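Local coordinates for protein GTN Reductase (PDB 5N6G) that binds flavin mononucleotide and probably reduces activated carbon-carbon double bonds, as an ene-reductase of the Old Yellow Enzyme family, at residues Pro69-Arg74 with Ala164-Glu169; Asp151-Ile156 with Ala208-Glu213; Ser232-Ala237 with Ala243-Leu248. All coordinates share one frame; numbering follows the deposited sequence.

Interaction 1 (Pro69-Arg74 with Ala164-Glu169); sequences PGLYKR and ARAALE
Leu71 lays its side chain against the small residues Ala166 and Ala167 on the flank of helix 150-169. In the TIM barrel of this Old Yellow Enzyme, the loop from strand 50-57 to helix 74-89 meets the end of an outer-layer helix. The CA atoms of Leu71 and Ala166 are 6.2 Å apart, and alanine suits this spot because a lone methyl lets the loop settle onto the helix. That methyl, Ala166 CB, lies 3.6 Å from Leu71 O and 4.3 Å from Leu71 CB, while the branch ending in Leu71 CD1 reaches Ala167 CB at 4.3 Å. Trp80 of helix 74-89 and Thr56 of the strand also touch Leu71, burying it between barrel wall and helices.

At the exposed border the contact ends in a salt bridge. Arg74, just after the N-cap residue Lys73, has a chain bent at chi2 and chi3 that crosses Glu169 at about a right angle. Glu169 reaches out with CG anti to its backbone N (chi1 -174°) and an extended chain. The guanidinium grips the carboxylate end-on, the two planes 37° apart: Arg74 NH1 donates a hydrogen bond to Glu169 OE1 at 3.0 Å, and Arg74 NH2 gives Glu169 OE2 a nearly straight one of 2.8 Å. Both oxygens lie near the guanidinium plane and are met on their syn side, though from out of the carboxylate plane.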
loop_
_atom_site.group_PDB
_atom_site.type_symbol
_atom_site.label_atom_id
_atom_site.label_comp_id
_atom_site.label_asym_id
_atom_site.label_seq_id
_atom_site.Cartn_x
_atom_site.Cartn_y
_atom_site.Cartn_z
ATOM N N PRO A 69 -10.953 1.564 7.129
ATOM C CA PRO A 69 -10.757 2.857 7.792
ATOM C C PRO A 69 -10.199 3.866 6.804
ATOM O O PRO A 69 -9.344 3.542 5.985
ATOM C CB PRO A 69 -9.730 2.537 8.883
ATOM C CG PRO A 69 -8.925 1.459 8.278
ATOM C CD PRO A 69 -9.906 0.605 7.512
ATOM N N GLY A 70 -10.680 5.106 6.891
ATOM C CA GLY A 70 -10.214 6.175 6.039
ATOM C C GLY A 70 -9.478 7.284 6.778
ATOM O O GLY A 70 -9.212 7.208 7.976
ATOM N N LEU A 71 -9.147 8.342 6.020
ATOM C CA LEU A 71 -8.523 9.543 6.561
ATOM C C LEU A 71 -9.365 10.790 6.309
ATOM O O LEU A 71 -8.842 11.901 6.369
ATOM C CB LEU A 71 -7.125 9.713 5.969
ATOM C CG LEU A 71 -6.102 8.774 6.596
ATOM C CD1 LEU A 71 -4.834 8.768 5.747
ATOM C CD2 LEU A 71 -5.803 9.169 8.027
ATOM N N TYR A 72 -10.665 10.634 6.057
ATOM C CA TYR A 72 -11.492 11.758 5.606
ATOM C C TYR A 72 -12.614 12.120 6.575
ATOM O O TYR A 72 -13.442 12.999 6.264
ATOM C CB TYR A 72 -12.050 11.451 4.209
ATOM C CG TYR A 72 -12.809 10.146 4.087
ATOM C CD1 TYR A 72 -14.171 10.076 4.381
ATOM C CD2 TYR A 72 -12.162 8.979 3.705
ATOM C CE1 TYR A 72 -14.872 8.882 4.258
ATOM C CE2 TYR A 72 -12.838 7.784 3.597
ATOM C CZ TYR A 72 -14.182 7.728 3.874
ATOM O OH TYR A 72 -14.860 6.529 3.765
ATOM N N LYS A 73 -12.665 11.506 7.746
ATOM C CA LYS A 73 -13.564 11.902 8.823
ATOM C C LYS A 73 -12.745 12.316 10.032
ATOM O O LYS A 73 -11.695 11.720 10.297
ATOM C CB LYS A 73 -14.507 10.749 9.222
ATOM C CG LYS A 73 -15.440 10.264 8.133
ATOM C CD LYS A 73 -16.316 9.121 8.641
ATOM C CE LYS A 73 -17.292 8.646 7.576
ATOM N NZ LYS A 73 -18.257 7.665 8.133
ATOM N N ARG A 74 -13.225 13.330 10.769
ATOM C CA ARG A 74 -12.539 13.734 11.992
ATOM C C ARG A 74 -12.442 12.572 12.957
ATOM O O ARG A 74 -11.415 12.388 13.621
ATOM C CB ARG A 74 -13.266 14.894 12.684
ATOM C CG ARG A 74 -13.382 16.147 11.857
ATOM C CD ARG A 74 -12.013 16.721 11.514
ATOM N NE ARG A 74 -11.194 17.000 12.686
ATOM C CZ ARG A 74 -9.878 17.183 12.634
ATOM N NH1 ARG A 74 -9.233 17.102 11.476
ATOM N NH2 ARG A 74 -9.201 17.437 13.736
ATOM N N ALA A 164 -2.629 13.292 3.183
ATOM C CA ALA A 164 -1.285 13.305 3.759
ATOM C C ALA A 164 -1.234 14.176 5.015
ATOM O O ALA A 164 -0.649 13.786 6.037
ATOM C CB ALA A 164 -0.282 13.783 2.713
ATOM N N ARG A 165 -1.856 15.362 4.959
ATOM C CA ARG A 165 -1.943 16.236 6.118
ATOM C C ARG A 165 -2.706 15.574 7.261
ATOM O O ARG A 165 -2.289 15.660 8.431
ATOM C CB ARG A 165 -2.611 17.543 5.693
ATOM C CG ARG A 165 -2.770 18.587 6.744
ATOM C CD ARG A 165 -3.707 19.668 6.207
ATOM N NE ARG A 165 -3.451 19.958 4.791
ATOM C CZ ARG A 165 -4.389 20.109 3.856
ATOM N NH1 ARG A 165 -5.679 19.994 4.152
ATOM N NH2 ARG A 165 -4.036 20.362 2.603
ATOM N N ALA A 166 -3.797 14.873 6.932
ATOM C CA ALA A 166 -4.561 14.154 7.942
ATOM C C ALA A 166 -3.722 13.085 8.606
ATOM O O ALA A 166 -3.823 12.877 9.821
ATOM C CB ALA A 166 -5.795 13.518 7.326
ATOM N N ALA A 167 -2.895 12.388 7.820
ATOM C CA ALA A 167 -2.026 11.368 8.379
ATOM C C ALA A 167 -1.064 11.963 9.397
ATOM O O ALA A 167 -0.855 11.390 10.477
ATOM C CB ALA A 167 -1.254 10.671 7.254
ATOM N N LEU A 168 -0.455 13.108 9.076
ATOM C CA LEU A 168 0.412 13.757 10.058
ATOM C C LEU A 168 -0.370 14.191 11.294
ATOM O O LEU A 168 0.117 14.063 12.423
ATOM C CB LEU A 168 1.117 14.956 9.438
ATOM C CG LEU A 168 2.351 14.692 8.574
ATOM C CD1 LEU A 168 2.973 16.026 8.192
ATOM C CD2 LEU A 168 3.373 13.827 9.287
ATOM N N GLU A 169 -1.586 14.711 11.107
ATOM C CA GLU A 169 -2.395 15.113 12.250
ATOM C C GLU A 169 -2.719 13.922 13.145
ATOM O O GLU A 169 -2.831 14.070 14.376
ATOM C CB GLU A 169 -3.699 15.772 11.779
ATOM C CG GLU A 169 -4.490 16.343 12.948
ATOM C CD GLU A 169 -5.813 16.971 12.565
ATOM O OE1 GLU A 169 -6.263 16.840 11.401
ATOM O OE2 GLU A 169 -6.417 17.584 13.463
#

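Interaction 2 (Asp151-Ile156 with Ala208-Glu213); sequences DDIGLI and ARFLLE
Phe210 meets two isoleucines, each through its CG2 methyl. Ile156 CG2 comes to the ring edge, close to the ring plane, and stands 4.0 Å from Phe210 CZ. Ile153 CG2 approaches obliquely, 3.9 Å from both Phe210 CD1 and Phe210 CE1. In both isoleucines CG2 lies anti to the backbone N and is the branch that meets the ring, while CG1 sits beside that N. Phe210 likewise has CG anti to its backbone N (chi1 -178°), which carries the ring out across the gap between the helices. That gap is wide, the axes of the two segments staying 11.6 Å apart at their closest and inclined at 31° in the same general direction. Such a spacing suits a long, flat aromatic on one side and beta-branched residues, one helical turn apart, on the other.

The two helices, 150-169 and 204-222, are neighbours in the outer layer of the TIM barrel, linked through strand 174-178 of the barrel wall. Further out, Phe210 stacks on Phe188 and touches Leu184 and Ile185, so helix 184-189 also bounds the ring. Glu213 grazes the apolar cluster, its OE1 4.5 Å from Ile153 CG2; that oxygen is hydrogen-bonded to Tyr200 OH. Tyr200 also touches Ile153 and Arg209, and Arg209 NE bonds the carbonyl oxygen of Asp199.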
loop_
_atom_site.group_PDB
_atom_site.type_symbol
_atom_site.label_atom_id
_atom_site.label_comp_id
_atom_site.label_asym_id
_atom_site.label_seq_id
_atom_site.Cartn_x
_atom_site.Cartn_y
_atom_site.Cartn_z
ATOM N N ASP A 151 -10.211 18.389 -14.539
ATOM C CA ASP A 151 -10.623 18.989 -13.275
ATOM C C ASP A 151 -10.782 17.936 -12.185
ATOM O O ASP A 151 -10.400 18.164 -11.027
ATOM C CB ASP A 151 -11.930 19.771 -13.463
ATOM C CG ASP A 151 -11.729 21.071 -14.242
ATOM O OD1 ASP A 151 -10.594 21.597 -14.250
ATOM O OD2 ASP A 151 -12.706 21.564 -14.844
ATOM N N ASP A 152 -11.353 16.772 -12.527
ATOM C CA ASP A 152 -11.474 15.701 -11.537
ATOM C C ASP A 152 -10.112 15.296 -10.995
ATOM O O ASP A 152 -9.967 14.984 -9.801
ATOM C CB ASP A 152 -12.120 14.459 -12.144
ATOM C CG ASP A 152 -13.544 14.662 -12.570
ATOM O OD1 ASP A 152 -14.225 15.550 -12.014
ATOM O OD2 ASP A 152 -13.972 13.886 -13.464
ATOM N N ILE A 153 -9.120 15.198 -11.880
ATOM C CA ILE A 153 -7.774 14.830 -11.452
ATOM C C ILE A 153 -7.236 15.850 -10.461
ATOM O O ILE A 153 -6.605 15.489 -9.459
ATOM C CB ILE A 153 -6.860 14.657 -12.684
ATOM C CG1 ILE A 153 -7.295 13.426 -13.491
ATOM C CG2 ILE A 153 -5.397 14.594 -12.274
ATOM C CD1 ILE A 153 -6.639 13.316 -14.859
ATOM N N GLY A 154 -7.470 17.145 -10.723
ATOM C CA GLY A 154 -7.042 18.168 -9.774
ATOM C C GLY A 154 -7.667 18.001 -8.405
ATOM O O GLY A 154 -7.012 18.211 -7.379
ATOM N N LEU A 155 -8.958 17.649 -8.367
ATOM C CA LEU A 155 -9.631 17.432 -7.101
ATOM C C LEU A 155 -9.037 16.246 -6.365
ATOM O O LEU A 155 -8.881 16.275 -5.139
ATOM C CB LEU A 155 -11.125 17.230 -7.345
ATOM C CG LEU A 155 -11.858 18.483 -7.843
ATOM C CD1 LEU A 155 -13.288 18.121 -8.167
ATOM C CD2 LEU A 155 -11.817 19.567 -6.798
ATOM N N ILE A 156 -8.676 15.189 -7.088
ATOM C CA ILE A 156 -8.066 14.046 -6.418
ATOM C C ILE A 156 -6.699 14.413 -5.859
ATOM O O ILE A 156 -6.324 13.971 -4.766
ATOM C CB ILE A 156 -7.994 12.848 -7.373
ATOM C CG1 ILE A 156 -9.414 12.338 -7.637
ATOM C CG2 ILE A 156 -7.136 11.709 -6.807
ATOM C CD1 ILE A 156 -9.495 11.269 -8.734
ATOM N N ALA A 208 2.994 7.962 -16.551
ATOM C CA ALA A 208 3.609 8.186 -15.249
ATOM C C ALA A 208 3.258 9.539 -14.637
ATOM O O ALA A 208 3.569 9.771 -13.468
ATOM C CB ALA A 208 5.125 8.079 -15.385
ATOM N N ARG A 209 2.652 10.435 -15.414
ATOM C CA ARG A 209 2.447 11.817 -14.987
ATOM C C ARG A 209 1.622 11.894 -13.715
ATOM O O ARG A 209 1.967 12.642 -12.795
ATOM C CB ARG A 209 1.756 12.601 -16.098
ATOM C CG ARG A 209 1.570 14.079 -15.790
ATOM C CD ARG A 209 0.897 14.812 -16.961
ATOM N NE ARG A 209 1.580 14.553 -18.228
ATOM C CZ ARG A 209 2.760 15.058 -18.561
ATOM N NH1 ARG A 209 3.408 15.852 -17.725
ATOM N NH2 ARG A 209 3.308 14.738 -19.721
ATOM N N PHE A 210 0.515 11.147 -13.654
ATOM C CA PHE A 210 -0.332 11.199 -12.458
ATOM C C PHE A 210 0.422 10.713 -11.223
ATOM O O PHE A 210 0.368 11.357 -10.161
ATOM C CB PHE A 210 -1.612 10.387 -12.675
ATOM C CG PHE A 210 -2.559 10.432 -11.503
ATOM C CD1 PHE A 210 -3.178 11.630 -11.137
ATOM C CD2 PHE A 210 -2.823 9.294 -10.768
ATOM C CE1 PHE A 210 -4.055 11.671 -10.059
ATOM C CE2 PHE A 210 -3.698 9.325 -9.697
ATOM C CZ PHE A 210 -4.303 10.495 -9.337
ATOM N N LEU A 211 1.102 9.571 -11.323
ATOM C CA LEU A 211 1.891 9.073 -10.194
ATOM C C LEU A 211 2.808 10.165 -9.674
ATOM O O LEU A 211 2.899 10.406 -8.460
ATOM C CB LEU A 211 2.689 7.841 -10.616
ATOM C CG LEU A 211 3.536 7.148 -9.533
ATOM C CD1 LEU A 211 3.791 5.704 -9.906
ATOM C CD2 LEU A 211 4.875 7.824 -9.293
ATOM N N LEU A 212 3.526 10.831 -10.575
ATOM C CA LEU A 212 4.521 11.791 -10.126
ATOM C C LEU A 212 3.865 13.058 -9.594
ATOM O O LEU A 212 4.391 13.682 -8.671
ATOM C CB LEU A 212 5.506 12.087 -11.253
ATOM C CG LEU A 212 6.357 10.891 -11.655
ATOM C CD1 LEU A 212 7.124 11.222 -12.929
ATOM C CD2 LEU A 212 7.348 10.502 -10.571
ATOM N N GLU A 213 2.678 13.408 -10.092
ATOM C CA GLU A 213 1.949 14.536 -9.517
ATOM C C GLU A 213 1.459 14.217 -8.113
ATOM O O GLU A 213 1.480 15.099 -7.241
ATOM C CB GLU A 213 0.775 14.937 -10.421
ATOM C CG GLU A 213 1.226 15.679 -11.664
ATOM C CD GLU A 213 0.112 15.988 -12.649
ATOM O OE1 GLU A 213 -0.981 15.401 -12.551
ATOM O OE2 GLU A 213 0.346 16.831 -13.545
#

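Interaction 3 (Ser232-Ala237 with Ala243-Leu248)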
loop_
_atom_site.group_PDB
_atom_site.type_symbol
_atom_site.label_atom_id
_atom_site.label_comp_id
_atom_site.label_asym_id
_atom_site.label_seq_id
_atom_site.Cartn_x
_atom_site.Cartn_y
_atom_site.Cartn_z
ATOM N N SER A 232 4.250 -2.299 -7.900
ATOM C CA SER A 232 4.066 -3.723 -8.166
ATOM C C SER A 232 4.100 -3.920 -9.681
ATOM O O SER A 232 3.052 -3.965 -10.348
ATOM C CB SER A 232 2.760 -4.246 -7.557
ATOM O OG SER A 232 1.639 -3.458 -7.960
ATOM N N PRO A 233 5.301 -4.032 -10.261
ATOM C CA PRO A 233 5.437 -3.941 -11.731
ATOM C C PRO A 233 4.680 -4.986 -12.536
ATOM O O PRO A 233 4.277 -4.687 -13.668
ATOM C CB PRO A 233 6.954 -4.089 -11.941
ATOM C CG PRO A 233 7.565 -3.599 -10.684
ATOM C CD PRO A 233 6.602 -3.927 -9.577
ATOM N N VAL A 234 4.491 -6.207 -12.041
ATOM C CA VAL A 234 3.942 -7.262 -12.885
ATOM C C VAL A 234 2.658 -7.858 -12.354
ATOM O O VAL A 234 2.139 -8.797 -12.955
ATOM C CB VAL A 234 4.970 -8.391 -13.123
ATOM C CG1 VAL A 234 6.225 -7.855 -13.791
ATOM C CG2 VAL A 234 5.330 -9.092 -11.836
ATOM N N THR A 235 2.125 -7.355 -11.271
ATOM C CA THR A 235 1.051 -8.079 -10.629
ATOM C C THR A 235 -0.215 -8.072 -11.487
ATOM O O THR A 235 -0.540 -7.058 -12.105
ATOM C CB THR A 235 0.742 -7.493 -9.270
ATOM O OG1 THR A 235 -0.235 -8.339 -8.657
ATOM C CG2 THR A 235 0.209 -6.096 -9.377
ATOM N N PRO A 236 -0.955 -9.176 -11.517
ATOM C CA PRO A 236 -2.229 -9.217 -12.245
ATOM C C PRO A 236 -3.432 -8.811 -11.405
ATOM O O PRO A 236 -4.577 -8.979 -11.847
ATOM C CB PRO A 236 -2.311 -10.686 -12.624
ATOM C CG PRO A 236 -1.700 -11.402 -11.464
ATOM C CD PRO A 236 -0.610 -10.497 -10.962
ATOM N N ALA A 237 -3.194 -8.324 -10.207
ATOM C CA ALA A 237 -4.273 -7.950 -9.304
ATOM C C ALA A 237 -5.275 -7.020 -9.981
ATOM O O ALA A 237 -4.909 -6.075 -10.678
ATOM C CB ALA A 237 -3.682 -7.260 -8.073
ATOM N N ALA A 243 2.095 -5.036 -20.949
ATOM C CA ALA A 243 2.923 -5.967 -21.706
ATOM C C ALA A 243 4.413 -5.658 -21.612
ATOM O O ALA A 243 5.232 -6.558 -21.853
ATOM C CB ALA A 243 2.505 -5.953 -23.176
ATOM N N ASP A 244 4.784 -4.422 -21.288
ATOM C CA ASP A 244 6.183 -3.984 -21.341
ATOM C C ASP A 244 6.506 -3.182 -20.088
ATOM O O ASP A 244 6.769 -1.976 -20.133
ATOM C CB ASP A 244 6.437 -3.194 -22.617
ATOM C CG ASP A 244 6.424 -4.090 -23.845
ATOM O OD1 ASP A 244 7.360 -4.906 -23.976
ATOM O OD2 ASP A 244 5.463 -4.006 -24.653
ATOM N N PRO A 245 6.492 -3.841 -18.932
ATOM C CA PRO A 245 6.716 -3.117 -17.677
ATOM C C PRO A 245 8.121 -2.564 -17.503
ATOM O O PRO A 245 8.282 -1.594 -16.752
ATOM C CB PRO A 245 6.410 -4.182 -16.610
ATOM C CG PRO A 245 6.669 -5.461 -17.299
ATOM C CD PRO A 245 6.173 -5.250 -18.689
ATOM N N GLN A 246 9.157 -3.131 -18.129
ATOM C CA GLN A 246 10.499 -2.673 -17.751
ATOM C C GLN A 246 10.747 -1.218 -18.125
ATOM O O GLN A 246 11.213 -0.448 -17.262
ATOM C CB GLN A 246 11.576 -3.581 -18.353
ATOM C CG GLN A 246 12.927 -3.351 -17.681
ATOM C CD GLN A 246 13.103 -4.199 -16.443
ATOM O OE1 GLN A 246 12.969 -5.416 -16.509
ATOM N NE2 GLN A 246 13.460 -3.576 -15.314
ATOM N N PRO A 247 10.516 -0.775 -19.358
ATOM C CA PRO A 247 10.785 0.647 -19.651
ATOM C C PRO A 247 9.898 1.579 -18.859
ATOM O O PRO A 247 10.330 2.682 -18.487
ATOM C CB PRO A 247 10.548 0.762 -21.170
ATOM C CG PRO A 247 9.832 -0.481 -21.560
ATOM C CD PRO A 247 10.186 -1.551 -20.570
ATOM N N LEU A 248 8.659 1.149 -18.591
ATOM C CA LEU A 248 7.707 1.949 -17.844
ATOM C C LEU A 248 8.186 2.162 -16.427
ATOM O O LEU A 248 8.283 3.308 -15.948
ATOM C CB LEU A 248 6.368 1.221 -17.826
ATOM C CG LEU A 248 5.204 1.831 -17.049
ATOM C CD1 LEU A 248 4.785 3.189 -17.609
ATOM C CD2 LEU A 248 4.053 0.821 -17.040
#
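Pro245 turns its ring toward the loop 232-237, presenting two different carbons to two different neighbours. Its CB lies 3.7 Å from the carbonyl oxygen of Pro233, whereas its CG faces a methyl of Val234, with Pro245 CG and Val234 CG1 4.3 Å apart. Neither Pro233 nor Val234 points its own CB straight at the proline: the loop passes alongside, offering a backbone oxygen and one valine branch. The contact is small and made without hydrogen bonds between the segments, but all three residues are buried. Proline is common in the first turn of a helix, where a backbone N-H is not needed, and its rigid ring gives a compact apolar surface; the short, branched valine meets that surface with a single methyl.

Phe284 lies against Pro233, and Tyr286 of helix 286-295 against Val234. This is the turn from strand to helix within one beta-alpha unit of the TIM barrel: the loop leaves strand 227-231 and soon folds back onto helix 245-256. Nearby, Gln246 touches helix 286-295, while Pro247 and Leu248 rest on helix 204-222, so helix 245-256 is flanked by its neighbours in the outer layer.

Overall arrangement
All three contacts belong to one eight-stranded TIM barrel and lie in the layer of helices and loops outside its strands. Interactions 1 and 2 share helix 150-169, using its end and its beginning respectively; their segments alternate along the chain, and their centres are about 19 Å apart. Interaction 3 comes later in sequence. Its centre is about 20 Å from that of interaction 2, with nearest atoms about 5 Å apart, and helix 204-222, used by interaction 2, packs on helix 245-256 of interaction 3. The centres of interactions 1 and 3 are about 30 Å apart, on opposite sides of the chain's centre. Interactions 1 and 2 tie neighbouring beta-alpha units together, whereas interaction 3 closes a loop onto its own helix.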